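Local coordinates for putative N-acetylmuramoyl-L-alanine amidase,autolysin cwp6 (Peptoclostridium difficile, PDB 5J72), which probably cuts the N-acetylmuramoyl-L-alanine amide bond of peptidoglycan as a zinc-dependent hydrolase, and carries CWB2 domains that anchor it to the cell wall, at residues L525-H530 against I631-T636; V454-G459 against E490-K495; I3-Q8 against M97-K102; W73-I78 against E92-M97. All coordinates share one frame; numbering follows the deposited sequence.

Contact 1. Residues L525-H530 against I631-T636; sequences LFTSIH and IGIEDT. With ZN (zinc ion), chain I.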
loop_
_atom_site.group_PDB
_atom_site.type_symbol
_atom_site.label_atom_id
_atom_site.label_comp_id
_atom_site.label_asym_id
_atom_site.label_seq_id
_atom_site.Cartn_x
_atom_site.Cartn_y
_atom_site.Cartn_z
ATOM N N LEU A 525 21.655 15.223 15.582
ATOM C CA LEU A 525 22.139 14.063 16.367
ATOM C C LEU A 525 22.197 12.836 15.469
ATOM O O LEU A 525 21.305 12.660 14.640
ATOM C CB LEU A 525 21.195 13.735 17.533
ATOM C CG LEU A 525 21.621 12.520 18.384
ATOM C CD1 LEU A 525 22.861 12.948 19.274
ATOM C CD2 LEU A 525 20.535 12.033 19.347
ATOM N N PHE A 526 23.238 12.029 15.628
ATOM C CA PHE A 526 23.467 10.779 14.918
ATOM C C PHE A 526 23.336 9.717 15.949
ATOM O O PHE A 526 24.039 9.765 16.978
ATOM C CB PHE A 526 24.865 10.788 14.290
ATOM C CG PHE A 526 25.311 9.461 13.690
ATOM C CD1 PHE A 526 25.749 8.425 14.497
ATOM C CD2 PHE A 526 25.333 9.276 12.321
ATOM C CE1 PHE A 526 26.199 7.213 13.927
ATOM C CE2 PHE A 526 25.779 8.087 11.757
ATOM C CZ PHE A 526 26.208 7.062 12.572
ATOM N N THR A 527 22.451 8.715 15.728
ATOM C CA THR A 527 22.280 7.655 16.687
ATOM C C THR A 527 22.528 6.292 16.022
ATOM O O THR A 527 21.771 5.919 15.129
ATOM C CB THR A 527 20.870 7.683 17.250
ATOM O OG1 THR A 527 20.646 8.976 17.842
ATOM C CG2 THR A 527 20.650 6.692 18.351
ATOM N N SER A 528 23.561 5.567 16.473
ATOM C CA SER A 528 23.836 4.236 15.972
ATOM C C SER A 528 23.127 3.268 16.878
ATOM O O SER A 528 23.148 3.439 18.104
ATOM C CB SER A 528 25.358 4.022 15.914
ATOM O OG SER A 528 25.689 2.733 15.423
ATOM N N ILE A 529 22.465 2.233 16.331
ATOM C CA ILE A 529 21.690 1.321 17.130
ATOM C C ILE A 529 22.286 -0.049 16.978
ATOM O O ILE A 529 22.398 -0.559 15.856
ATOM C CB ILE A 529 20.183 1.344 16.657
ATOM C CG1 ILE A 529 19.576 2.739 17.014
ATOM C CG2 ILE A 529 19.343 0.267 17.381
ATOM C CD1 ILE A 529 18.158 2.943 16.466
ATOM N N HIS A 530 22.645 -0.647 18.100
ATOM C CA HIS A 530 23.310 -1.944 18.152
ATOM C C HIS A 530 22.729 -2.841 19.253
ATOM O O HIS A 530 21.925 -2.377 20.065
ATOM C CB HIS A 530 24.809 -1.710 18.442
ATOM C CG HIS A 530 25.569 -1.205 17.247
ATOM N ND1 HIS A 530 26.458 -2.019 16.532
ATOM C CD2 HIS A 530 25.551 0.018 16.642
ATOM C CE1 HIS A 530 26.914 -1.264 15.537
ATOM N NE2 HIS A 530 26.409 -0.032 15.544
ATOM N N ILE A 631 11.745 8.630 21.196
ATOM C CA ILE A 631 11.242 9.649 22.177
ATOM C C ILE A 631 12.474 10.300 22.864
ATOM O O ILE A 631 12.519 11.529 23.011
ATOM C CB ILE A 631 10.311 9.001 23.228
ATOM C CG1 ILE A 631 8.954 8.562 22.569
ATOM C CG2 ILE A 631 9.984 10.086 24.382
ATOM C CD1 ILE A 631 8.196 7.535 23.444
ATOM N N GLY A 632 13.454 9.473 23.265
ATOM C CA GLY A 632 14.673 10.010 23.880
ATOM C C GLY A 632 15.375 10.963 22.949
ATOM O O GLY A 632 15.923 11.971 23.367
ATOM N N ILE A 633 15.418 10.650 21.628
ATOM C CA ILE A 633 16.052 11.553 20.678
ATOM C C ILE A 633 15.259 12.887 20.575
ATOM O O ILE A 633 15.868 13.974 20.533
ATOM C CB ILE A 633 16.152 10.897 19.255
ATOM C CG1 ILE A 633 17.194 9.713 19.346
ATOM C CG2 ILE A 633 16.563 11.952 18.149
ATOM C CD1 ILE A 633 17.181 8.816 18.022
ATOM N N GLU A 634 13.937 12.784 20.472
ATOM C CA GLU A 634 13.077 13.977 20.387
ATOM C C GLU A 634 13.314 14.850 21.680
ATOM O O GLU A 634 13.414 16.086 21.563
ATOM C CB GLU A 634 11.625 13.530 20.309
ATOM C CG GLU A 634 10.668 14.706 20.452
ATOM C CD GLU A 634 9.212 14.237 20.532
ATOM O OE1 GLU A 634 8.922 13.245 21.225
ATOM O OE2 GLU A 634 8.380 14.887 19.871
ATOM N N ASP A 635 13.388 14.224 22.846
ATOM C CA ASP A 635 13.711 14.929 24.087
ATOM C C ASP A 635 14.922 15.768 23.915
ATOM O O ASP A 635 14.975 16.910 24.398
ATOM C CB ASP A 635 14.087 13.976 25.213
ATOM C CG ASP A 635 12.942 13.181 25.751
ATOM O OD1 ASP A 635 11.788 13.608 25.574
ATOM O OD2 ASP A 635 13.190 12.127 26.378
ATOM N N THR A 636 15.906 15.221 23.246
ATOM C CA THR A 636 17.168 15.869 23.048
ATOM C C THR A 636 17.190 16.943 21.998
ATOM O O THR A 636 17.735 18.021 22.285
ATOM C CB THR A 636 18.215 14.775 22.688
ATOM O OG1 THR A 636 18.186 13.757 23.682
ATOM C CG2 THR A 636 19.622 15.338 22.632
HETATM ZN ZN ZN I . 27.230 -3.995 17.105
HETATM O O HOH W 1 29.229 -3.190 17.166
HETATM O O HOH W 2 27.284 -4.093 19.261
HETATM O O HOH W 3 28.344 -6.012 17.554
#

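Contact 2. Residues V454-G459 against E490-K495; sequences VVIDPG and EYLRSK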
loop_
_atom_site.group_PDB
_atom_site.type_symbol
_atom_site.label_atom_id
_atom_site.label_comp_id
_atom_site.label_asym_id
_atom_site.label_seq_id
_atom_site.Cartn_x
_atom_site.Cartn_y
_atom_site.Cartn_z
ATOM N N VAL A 454 17.853 14.161 12.150
ATOM C CA VAL A 454 18.552 13.117 12.914
ATOM C C VAL A 454 19.006 12.064 11.897
ATOM O O VAL A 454 18.299 11.799 10.929
ATOM C CB VAL A 454 17.578 12.472 13.926
ATOM C CG1 VAL A 454 18.197 11.257 14.579
ATOM C CG2 VAL A 454 17.197 13.480 15.014
ATOM N N VAL A 455 20.167 11.481 12.120
ATOM C CA VAL A 455 20.619 10.382 11.286
ATOM C C VAL A 455 20.486 9.179 12.186
ATOM O O VAL A 455 20.945 9.178 13.334
ATOM C CB VAL A 455 22.034 10.566 10.774
ATOM C CG1 VAL A 455 22.572 9.247 10.156
ATOM C CG2 VAL A 455 22.091 11.685 9.724
ATOM N N ILE A 456 19.792 8.111 11.680
ATOM C CA ILE A 456 19.619 6.872 12.426
ATOM C C ILE A 456 20.491 5.808 11.704
ATOM O O ILE A 456 20.383 5.660 10.494
ATOM C CB ILE A 456 18.125 6.444 12.389
ATOM C CG1 ILE A 456 17.230 7.491 13.165
ATOM C CG2 ILE A 456 17.965 5.075 13.003
ATOM C CD1 ILE A 456 17.651 7.543 14.694
ATOM N N ASP A 457 21.322 5.087 12.467
ATOM C CA ASP A 457 22.219 4.094 11.862
ATOM C C ASP A 457 22.042 2.700 12.465
ATOM O O ASP A 457 22.521 2.406 13.565
ATOM C CB ASP A 457 23.684 4.611 12.088
ATOM C CG ASP A 457 24.748 3.600 11.673
ATOM O OD1 ASP A 457 24.635 3.057 10.562
ATOM O OD2 ASP A 457 25.697 3.352 12.493
ATOM N N PRO A 458 21.334 1.805 11.791
ATOM C CA PRO A 458 21.122 0.402 12.250
ATOM C C PRO A 458 22.492 -0.321 12.072
ATOM O O PRO A 458 22.938 -0.431 10.927
ATOM C CB PRO A 458 20.033 -0.128 11.312
ATOM C CG PRO A 458 19.622 1.029 10.422
ATOM C CD PRO A 458 20.683 2.073 10.493
ATOM N N GLY A 459 23.124 -0.801 13.139
ATOM C CA GLY A 459 24.474 -1.350 13.013
ATOM C C GLY A 459 24.528 -2.598 12.155
ATOM O O GLY A 459 23.536 -3.325 12.058
ATOM N N GLU A 490 10.230 5.979 12.334
ATOM C CA GLU A 490 8.780 6.186 12.185
ATOM C C GLU A 490 8.284 7.173 13.320
ATOM O O GLU A 490 7.527 8.088 13.053
ATOM C CB GLU A 490 8.070 4.852 12.384
ATOM C CG GLU A 490 6.637 4.991 11.923
ATOM C CD GLU A 490 6.561 4.873 10.369
ATOM O OE1 GLU A 490 7.553 5.165 9.671
ATOM O OE2 GLU A 490 5.512 4.476 9.876
ATOM N N TYR A 491 8.763 6.960 14.560
ATOM C CA TYR A 491 8.338 7.865 15.651
ATOM C C TYR A 491 8.824 9.247 15.386
ATOM O O TYR A 491 8.040 10.209 15.463
ATOM C CB TYR A 491 8.861 7.369 16.991
ATOM C CG TYR A 491 8.476 8.367 18.077
ATOM C CD1 TYR A 491 7.211 8.339 18.650
ATOM C CD2 TYR A 491 9.345 9.388 18.448
ATOM C CE1 TYR A 491 6.812 9.318 19.557
ATOM C CE2 TYR A 491 8.965 10.369 19.371
ATOM C CZ TYR A 491 7.696 10.329 19.916
ATOM O OH TYR A 491 7.322 11.305 20.815
ATOM N N LEU A 492 10.107 9.413 15.029
ATOM C CA LEU A 492 10.609 10.772 14.796
ATOM C C LEU A 492 9.869 11.489 13.675
ATOM O O LEU A 492 9.570 12.695 13.776
ATOM C CB LEU A 492 12.119 10.711 14.455
ATOM C CG LEU A 492 12.960 10.280 15.692
ATOM C CD1 LEU A 492 14.420 9.996 15.298
ATOM C CD2 LEU A 492 12.945 11.468 16.722
ATOM N N ARG A 493 9.590 10.767 12.578
ATOM C CA ARG A 493 8.900 11.423 11.471
ATOM C C ARG A 493 7.494 11.824 11.867
ATOM O O ARG A 493 7.025 12.856 11.385
ATOM C CB ARG A 493 8.809 10.488 10.243
ATOM C CG ARG A 493 10.165 10.243 9.666
ATOM C CD ARG A 493 10.071 9.572 8.283
ATOM N NE ARG A 493 11.418 9.553 7.705
ATOM C CZ ARG A 493 11.795 8.722 6.741
ATOM N NH1 ARG A 493 10.931 7.843 6.229
ATOM N NH2 ARG A 493 13.032 8.765 6.273
ATOM N N SER A 494 6.826 11.022 12.662
ATOM C CA SER A 494 5.464 11.343 13.076
ATOM C C SER A 494 5.447 12.622 13.972
ATOM O O SER A 494 4.375 13.209 14.159
ATOM C CB SER A 494 4.864 10.179 13.834
ATOM O OG SER A 494 5.333 10.177 15.172
ATOM N N LYS A 495 6.609 13.035 14.525
ATOM C CA LYS A 495 6.686 14.269 15.346
ATOM C C LYS A 495 7.309 15.393 14.547
ATOM O O LYS A 495 7.685 16.403 15.130
ATOM C CB LYS A 495 7.499 13.999 16.620
ATOM C CG LYS A 495 6.875 12.895 17.453
ATOM C CD LYS A 495 5.408 13.218 17.670
ATOM C CE LYS A 495 4.966 12.700 18.995
ATOM N NZ LYS A 495 4.057 11.555 18.849
#

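Contact 3. Residues I3-Q8 against M97-K102; sequences ININLQ and MGLNLK. With CA (calcium ion), chain C.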
loop_
_atom_site.group_PDB
_atom_site.type_symbol
_atom_site.label_atom_id
_atom_site.label_comp_id
_atom_site.label_asym_id
_atom_site.label_seq_id
_atom_site.Cartn_x
_atom_site.Cartn_y
_atom_site.Cartn_z
ATOM N N ILE A 3 -22.993 -1.458 -28.315
ATOM C CA ILE A 3 -21.541 -1.490 -28.298
ATOM C C ILE A 3 -21.054 -1.047 -26.952
ATOM O O ILE A 3 -21.576 -0.055 -26.415
ATOM C CB ILE A 3 -20.962 -0.609 -29.438
ATOM C CG1 ILE A 3 -19.440 -0.644 -29.395
ATOM C CG2 ILE A 3 -21.507 0.828 -29.306
ATOM C CD1 ILE A 3 -18.815 -0.152 -30.712
ATOM N N ASN A 4 -20.099 -1.754 -26.381
ATOM C CA ASN A 4 -19.581 -1.329 -25.087
ATOM C C ASN A 4 -18.056 -1.316 -25.245
ATOM O O ASN A 4 -17.504 -2.304 -25.744
ATOM C CB ASN A 4 -19.957 -2.328 -23.958
ATOM C CG ASN A 4 -19.356 -1.808 -22.617
ATOM O OD1 ASN A 4 -18.210 -2.182 -22.227
ATOM N ND2 ASN A 4 -20.007 -0.890 -21.900
ATOM N N ILE A 5 -17.386 -0.250 -24.860
ATOM C CA ILE A 5 -15.920 -0.236 -24.986
ATOM C C ILE A 5 -15.329 -0.144 -23.545
ATOM O O ILE A 5 -15.560 0.854 -22.862
ATOM C CB ILE A 5 -15.519 1.015 -25.799
ATOM C CG1 ILE A 5 -16.044 0.910 -27.241
ATOM C CG2 ILE A 5 -14.009 1.161 -25.827
ATOM C CD1 ILE A 5 -15.809 2.274 -28.035
ATOM N N ASN A 6 -14.537 -1.084 -23.159
ATOM C CA ASN A 6 -13.981 -1.072 -21.793
ATOM C C ASN A 6 -12.465 -0.894 -21.846
ATOM O O ASN A 6 -11.767 -1.839 -22.250
ATOM C CB ASN A 6 -14.292 -2.404 -21.132
ATOM C CG ASN A 6 -13.806 -2.403 -19.661
ATOM O OD1 ASN A 6 -13.759 -1.350 -18.980
ATOM N ND2 ASN A 6 -13.497 -3.530 -19.075
ATOM N N LEU A 7 -11.980 0.297 -21.460
ATOM C CA LEU A 7 -10.540 0.586 -21.482
ATOM C C LEU A 7 -10.014 0.454 -20.046
ATOM O O LEU A 7 -10.651 0.934 -19.102
ATOM C CB LEU A 7 -10.275 2.031 -21.968
ATOM C CG LEU A 7 -10.786 2.280 -23.418
ATOM C CD1 LEU A 7 -10.349 3.752 -23.826
ATOM C CD2 LEU A 7 -10.240 1.204 -24.393
ATOM N N GLN A 8 -8.879 -0.188 -19.895
ATOM C CA GLN A 8 -8.358 -0.371 -18.501
ATOM C C GLN A 8 -7.865 0.931 -17.827
ATOM O O GLN A 8 -8.180 1.194 -16.643
ATOM C CB GLN A 8 -7.247 -1.393 -18.542
ATOM C CG GLN A 8 -6.557 -1.593 -17.139
ATOM C CD GLN A 8 -5.405 -2.566 -17.272
ATOM O OE1 GLN A 8 -4.773 -2.651 -18.320
ATOM N NE2 GLN A 8 -5.076 -3.305 -16.161
ATOM N N MET A 97 -24.644 5.361 -32.668
ATOM C CA MET A 97 -24.913 4.117 -31.921
ATOM C C MET A 97 -24.905 4.339 -30.431
ATOM O O MET A 97 -24.827 3.364 -29.682
ATOM C CB MET A 97 -23.898 3.070 -32.244
ATOM C CG MET A 97 -23.970 2.668 -33.616
ATOM S SD MET A 97 -22.579 1.564 -33.940
ATOM C CE MET A 97 -23.085 0.171 -32.981
ATOM N N GLY A 98 -24.996 5.560 -29.998
ATOM C CA GLY A 98 -25.098 5.805 -28.572
ATOM C C GLY A 98 -23.820 6.138 -27.796
ATOM O O GLY A 98 -23.895 6.371 -26.593
ATOM N N LEU A 99 -22.675 6.178 -28.434
ATOM C CA LEU A 99 -21.461 6.445 -27.657
ATOM C C LEU A 99 -21.190 7.866 -27.521
ATOM O O LEU A 99 -21.503 8.654 -28.416
ATOM C CB LEU A 99 -20.283 5.776 -28.378
ATOM C CG LEU A 99 -20.382 4.259 -28.400
ATOM C CD1 LEU A 99 -19.191 3.676 -29.123
ATOM C CD2 LEU A 99 -20.393 3.675 -26.976
ATOM N N ASN A 100 -20.605 8.264 -26.374
ATOM C CA ASN A 100 -20.160 9.626 -26.216
ATOM C C ASN A 100 -18.623 9.484 -26.267
ATOM O O ASN A 100 -18.021 9.038 -25.286
ATOM C CB ASN A 100 -20.561 10.218 -24.900
ATOM C CG ASN A 100 -20.150 11.655 -24.849
ATOM O OD1 ASN A 100 -19.331 12.039 -24.015
ATOM N ND2 ASN A 100 -20.619 12.524 -25.731
ATOM N N LEU A 101 -17.996 9.839 -27.389
ATOM C CA LEU A 101 -16.565 9.533 -27.551
ATOM C C LEU A 101 -15.623 10.137 -26.542
ATOM O O LEU A 101 -14.578 9.535 -26.273
ATOM C CB LEU A 101 -16.147 9.910 -28.986
ATOM C CG LEU A 101 -16.984 9.113 -30.011
ATOM C CD1 LEU A 101 -16.577 9.546 -31.375
ATOM C CD2 LEU A 101 -16.760 7.631 -29.812
ATOM N N LYS A 102 -15.952 11.283 -25.943
ATOM C CA LYS A 102 -15.069 11.811 -24.963
ATOM C C LYS A 102 -14.956 10.891 -23.740
ATOM O O LYS A 102 -13.975 11.007 -22.981
ATOM C CB LYS A 102 -15.522 13.194 -24.476
ATOM C CG LYS A 102 -15.125 14.327 -25.479
ATOM C CD LYS A 102 -13.805 15.105 -25.075
ATOM C CE LYS A 102 -12.852 15.318 -26.269
ATOM N NZ LYS A 102 -11.383 15.541 -25.884
HETATM CA CA CA C . -15.852 -0.166 -17.877
HETATM O O HOH W 4 -16.813 -0.157 -20.078
HETATM O O HOH W 5 -14.728 1.864 -18.038
HETATM O O HOH W 6 -17.689 0.792 -17.541
HETATM O O HOH W 7 -14.813 -0.206 -15.825
#

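Contact 4. Residues W73-I78 against E92-M97; sequences WELQSI and EDLESM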
loop_
_atom_site.group_PDB
_atom_site.type_symbol
_atom_site.label_atom_id
_atom_site.label_comp_id
_atom_site.label_asym_id
_atom_site.label_seq_id
_atom_site.Cartn_x
_atom_site.Cartn_y
_atom_site.Cartn_z
ATOM N N TRP A 73 -5.452 11.150 -26.243
ATOM C CA TRP A 73 -5.773 10.268 -27.336
ATOM C C TRP A 73 -7.286 10.197 -27.454
ATOM O O TRP A 73 -7.944 9.851 -26.471
ATOM C CB TRP A 73 -5.227 8.859 -27.036
ATOM C CG TRP A 73 -3.770 8.815 -27.032
ATOM C CD1 TRP A 73 -2.942 8.723 -25.941
ATOM C CD2 TRP A 73 -2.908 8.941 -28.185
ATOM N NE1 TRP A 73 -1.617 8.827 -26.352
ATOM C CE2 TRP A 73 -1.574 8.949 -27.726
ATOM C CE3 TRP A 73 -3.149 9.031 -29.576
ATOM C CZ2 TRP A 73 -0.480 9.052 -28.604
ATOM C CZ3 TRP A 73 -2.059 9.127 -30.453
ATOM C CH2 TRP A 73 -0.749 9.141 -29.966
ATOM N N GLU A 74 -7.833 10.499 -28.635
ATOM C CA GLU A 74 -9.300 10.528 -28.842
ATOM C C GLU A 74 -9.674 9.465 -29.827
ATOM O O GLU A 74 -9.055 9.344 -30.889
ATOM C CB GLU A 74 -9.705 11.906 -29.413
ATOM C CG GLU A 74 -9.381 12.980 -28.365
ATOM C CD GLU A 74 -9.857 14.403 -28.750
ATOM O OE1 GLU A 74 -10.713 14.539 -29.581
ATOM O OE2 GLU A 74 -9.335 15.364 -28.192
ATOM N N LEU A 75 -10.675 8.671 -29.493
ATOM C CA LEU A 75 -11.078 7.570 -30.382
ATOM C C LEU A 75 -11.735 8.122 -31.659
ATOM O O LEU A 75 -12.642 8.950 -31.569
ATOM C CB LEU A 75 -12.151 6.697 -29.623
ATOM C CG LEU A 75 -12.681 5.515 -30.476
ATOM C CD1 LEU A 75 -11.638 4.493 -30.882
ATOM C CD2 LEU A 75 -13.826 4.844 -29.629
ATOM N N GLN A 76 -11.275 7.686 -32.847
ATOM C CA GLN A 76 -11.844 8.160 -34.141
ATOM C C GLN A 76 -12.743 7.150 -34.822
ATOM O O GLN A 76 -13.724 7.548 -35.446
ATOM C CB GLN A 76 -10.718 8.424 -35.115
ATOM C CG GLN A 76 -9.619 9.313 -34.474
ATOM C CD GLN A 76 -10.134 10.674 -34.247
ATOM O OE1 GLN A 76 -10.533 11.355 -35.185
ATOM N NE2 GLN A 76 -10.116 11.162 -33.023
ATOM N N SER A 77 -12.438 5.889 -34.717
ATOM C CA SER A 77 -13.189 4.926 -35.482
ATOM C C SER A 77 -12.869 3.515 -35.102
ATOM O O SER A 77 -11.877 3.227 -34.426
ATOM C CB SER A 77 -12.849 5.099 -36.986
ATOM O OG SER A 77 -11.473 4.803 -37.224
ATOM N N ILE A 78 -13.734 2.594 -35.552
ATOM C CA ILE A 78 -13.479 1.171 -35.374
ATOM C C ILE A 78 -13.623 0.523 -36.718
ATOM O O ILE A 78 -14.648 0.736 -37.387
ATOM C CB ILE A 78 -14.526 0.547 -34.391
ATOM C CG1 ILE A 78 -14.331 1.133 -33.002
ATOM C CG2 ILE A 78 -14.334 -0.987 -34.388
ATOM C CD1 ILE A 78 -15.407 0.645 -31.949
ATOM N N GLU A 92 -19.082 9.821 -36.466
ATOM C CA GLU A 92 -20.537 10.007 -36.562
ATOM C C GLU A 92 -21.281 8.705 -36.412
ATOM O O GLU A 92 -22.334 8.680 -35.768
ATOM C CB GLU A 92 -20.861 10.696 -37.924
ATOM C CG GLU A 92 -22.345 10.858 -38.147
ATOM C CD GLU A 92 -22.651 11.724 -39.419
ATOM O OE1 GLU A 92 -23.832 11.947 -39.684
ATOM O OE2 GLU A 92 -21.709 12.166 -40.131
ATOM N N ASP A 93 -20.788 7.611 -36.975
ATOM C CA ASP A 93 -21.509 6.326 -36.828
ATOM C C ASP A 93 -21.481 5.921 -35.369
ATOM O O ASP A 93 -22.485 5.443 -34.832
ATOM C CB ASP A 93 -20.793 5.193 -37.617
ATOM C CG ASP A 93 -20.758 5.476 -39.120
ATOM O OD1 ASP A 93 -19.816 4.974 -39.814
ATOM O OD2 ASP A 93 -21.650 6.192 -39.597
ATOM N N LEU A 94 -20.314 6.057 -34.717
ATOM C CA LEU A 94 -20.231 5.629 -33.321
ATOM C C LEU A 94 -21.186 6.472 -32.428
ATOM O O LEU A 94 -21.816 5.904 -31.517
ATOM C CB LEU A 94 -18.808 5.722 -32.817
ATOM C CG LEU A 94 -17.851 4.763 -33.485
ATOM C CD1 LEU A 94 -16.436 5.125 -33.103
ATOM C CD2 LEU A 94 -18.156 3.396 -33.023
ATOM N N GLU A 95 -21.286 7.768 -32.682
ATOM C CA GLU A 95 -22.188 8.636 -31.931
ATOM C C GLU A 95 -23.640 8.265 -32.241
ATOM O O GLU A 95 -24.483 8.360 -31.352
ATOM C CB GLU A 95 -21.945 10.092 -32.282
ATOM C CG GLU A 95 -20.642 10.570 -31.669
ATOM C CD GLU A 95 -20.228 11.952 -32.166
ATOM O OE1 GLU A 95 -19.443 12.604 -31.476
ATOM O OE2 GLU A 95 -20.679 12.376 -33.264
ATOM N N SER A 96 -23.922 7.806 -33.495
ATOM C CA SER A 96 -25.277 7.393 -33.878
ATOM C C SER A 96 -25.646 6.118 -33.116
ATOM O O SER A 96 -26.828 5.824 -32.956
ATOM C CB SER A 96 -25.329 7.062 -35.386
ATOM O OG SER A 96 -25.260 8.325 -36.014
ATOM N N MET A 97 -24.644 5.361 -32.668
ATOM C CA MET A 97 -24.913 4.117 -31.921
ATOM C C MET A 97 -24.905 4.339 -30.431
ATOM O O MET A 97 -24.827 3.364 -29.682
ATOM C CB MET A 97 -23.898 3.070 -32.244
ATOM C CG MET A 97 -23.970 2.668 -33.616
ATOM S SD MET A 97 -22.579 1.564 -33.940
ATOM C CE MET A 97 -23.085 0.171 -32.981
#

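Contact 1. Residues L525-H530 against I631-T636
Ile633 of helix 619-637 packs on Leu525 and Thr527, alternate residues on one face of strand 525-532 in the amidase domain. The contact is made by van der Waals packing, and no hydrogen bond joins the two segments. Leu525 and Ile633 cross obliquely. Leu525 CD2 sits 4.1 Å from Ile633 CG1 and equally close to CG2 of the same residue. Thr527 and Ile633 meet tip to tip, with Ile633 CD1 at 3.5 Å from Thr527 OG1 and 3.9 Å from Thr527 CB. Ile633 CG1 points opposite its carbonyl carbon (chi1 -69°), and the extended chain beyond carries CD1 to the strand. Thr527 OG1 is buried against this methyl and has no polar partner in the model.

Within the helix, Thr636 OG1 donates to Gly632 O at 2.9 Å. Thr636 N reaches the same oxygen from the opposite face of the carbonyl plane. Thr636 OG1 is also hydrogen-bonded to Asn561.

Farther along the strand, His530 ND1 holds the zinc ion at 2.2 Å, and three waters complete the site with His460 and Glu477. Ser528 OG lies in the plane of the His530 ring, at its edge, and is bonded to Asp457.

Strand 453-458 runs beside strand 525-532 in the sheet. Ile633 also touches its Val454 and Ile456, as well as Thr488 of helix 477-494 and Ile562 of helix 554-569.

Contact 2. Residues V454-G459 against E490-K495
Leu492 of helix 477-494 packs on Val454 and Ile456 of strand 453-458. This is a helix laid on the central sheet of the Amidase_3 alpha/beta fold, and the contact is apolar and buried.

Along the helix, Glu490 comes first, its carboxylate bonded by Ser400 OG and Ala401 N. The OH of Tyr491 is hydrogen-bonded to Glu634 of helix 619-637.

Leu492 alone on this segment touches the strand, and it does so with one methyl, CD1. A chi1 of -69° sets its CG beside the backbone N, and the branch runs toward the sheet. Val454 and Leu492 cross at about a right angle, with Val454 CG1 at 4.0 Å from Leu492 CD1. Ile456 instead comes tip to tip, its CD1 4.1 Å from Leu492 CD1. The one methyl thus bridges two side chains on the same face of the strand. Ile456 is bent at chi2 (-62°), and its side chain lies about 14 Å from the zinc ion.

Arg493 NH2 bonds to the backbone oxygen of Val499 in the edge strand 498-501. Near the end of the helix, Ser494 N still bonds to Glu490 O at 3.0 Å. Lys495 N then reaches Leu492 O at 3.1 Å. The Ser494 hydroxyl turns back on the helix: its OG donates to Tyr491 O at 2.7 Å.

Contact 3. Residues I3-Q8 against M97-K102
Ile3 and Met97 bring their CA atoms to 7.5 Å where strand 3-7 passes the end of helix 91-96, and no hydrogen bond joins the two segments. The helix ends in a Schellman motif. Gly98 is its C-prime residue, with positive phi (96°), and the motif pairs Leu99 N with Leu94 O and Gly98 N with Glu95 O. After the turn the chain moves on past the strand and sets Leu99 against Ile3 and Ile5.

Leu99 crosses both Ile3 and Ile5 at about a right angle. Ile3 CG2 presses into the fork of Leu99. Ile3 CG2 lies 3.7 Å from Leu99 CD1 and at the same distance from Leu99 CG, with Leu99 CD2 at 3.8 Å. The long branch of Ile3 is turned opposite its backbone N (chi1 179°). This leaves CG2 between the backbone N and the carbonyl carbon, facing Leu99. Leu99 CD1 then continues along the strand to Ile5 CD1, 3.8 Å away. Met97 adds a looser contact at the margin. Its chain bends at chi3 (69°) and brings Met97 CE to 4.1 Å from Ile3 CG2.

Tyr104 touches both Ile5 and Leu99, and Phe24 of strand 16-24 packs on Ile3.

Asn4 points away from segment 97-102. Asn6 belongs to a calcium site, as does Asp154. Four waters bind the ion here, and Asn6 OD1 joins them at 2.6 Å from the calcium ion.

Contact 4. Residues W73-I78 against E92-M97
Leu94 of helix 91-96 sits against a classic beta bulge in strand 72-82, where Gln76 and Ser77 both face Asn36 of strand 30-39. Helix and strand segments cross at 90°, with their axes 8.5 Å apart at the closest point. The bulge breaks the regular alternation of side chains. As a result Leu75 and Ile78, three residues apart, both reach Leu94.

The two methyls of Leu94 have different partners. Leu94 CD1 lies over the bulge, 4.0 Å from Ser77 CA. Leu94 CD1 is also 4.3 Å from Gln76 O, so much of what it meets is backbone. Leu75 CD2 approaches Leu94 CD1 more loosely, at 4.4 Å. The other methyl, Leu94 CD2, meets Ile78 CD1 at 4.0 Å, and these two side chains cross at about a right angle.

Gln76 turns to the other face and folds back on its own strand. Gln76 NE2 donates to Glu74 O at 3.0 Å, and the bond is nearly straight at the hydrogen. The donor stands above the carbonyl plane, 67° out of it, while the oxygen lies in the plane of the Gln76 amide. Within the helix, Ser96 N bonds to Glu92 O at 2.9 Å.

Strand 3-7 closes the apolar side, with Ile5 on Leu75 and Ile3 on Ile78. Leu101, from the chain after the helix, also packs on Leu75. On the partner strands, Ile78 pairs with Leu89 and Glu74 with Met38.

From the N terminus, contact 3 opens first, at strand 3-7, and closes at 97-102. Contact 4 opens and closes within that loop, and the two share Met97. Their centres are 8 Å apart, and the Lys102 to Glu74 salt bridge also joins them. Together they tie the first strand, strand 72-82 and helix 91-96 of the N-terminal domain. The chain then passes through the CWB2 region into the amidase domain. Contact 2 closes a short loop there, and contact 1 a longer one after it, in series. They lay helices 477-494 and 619-637 on neighbouring strands of one sheet. Contacts 1 and 3 have centres about 58 Å apart.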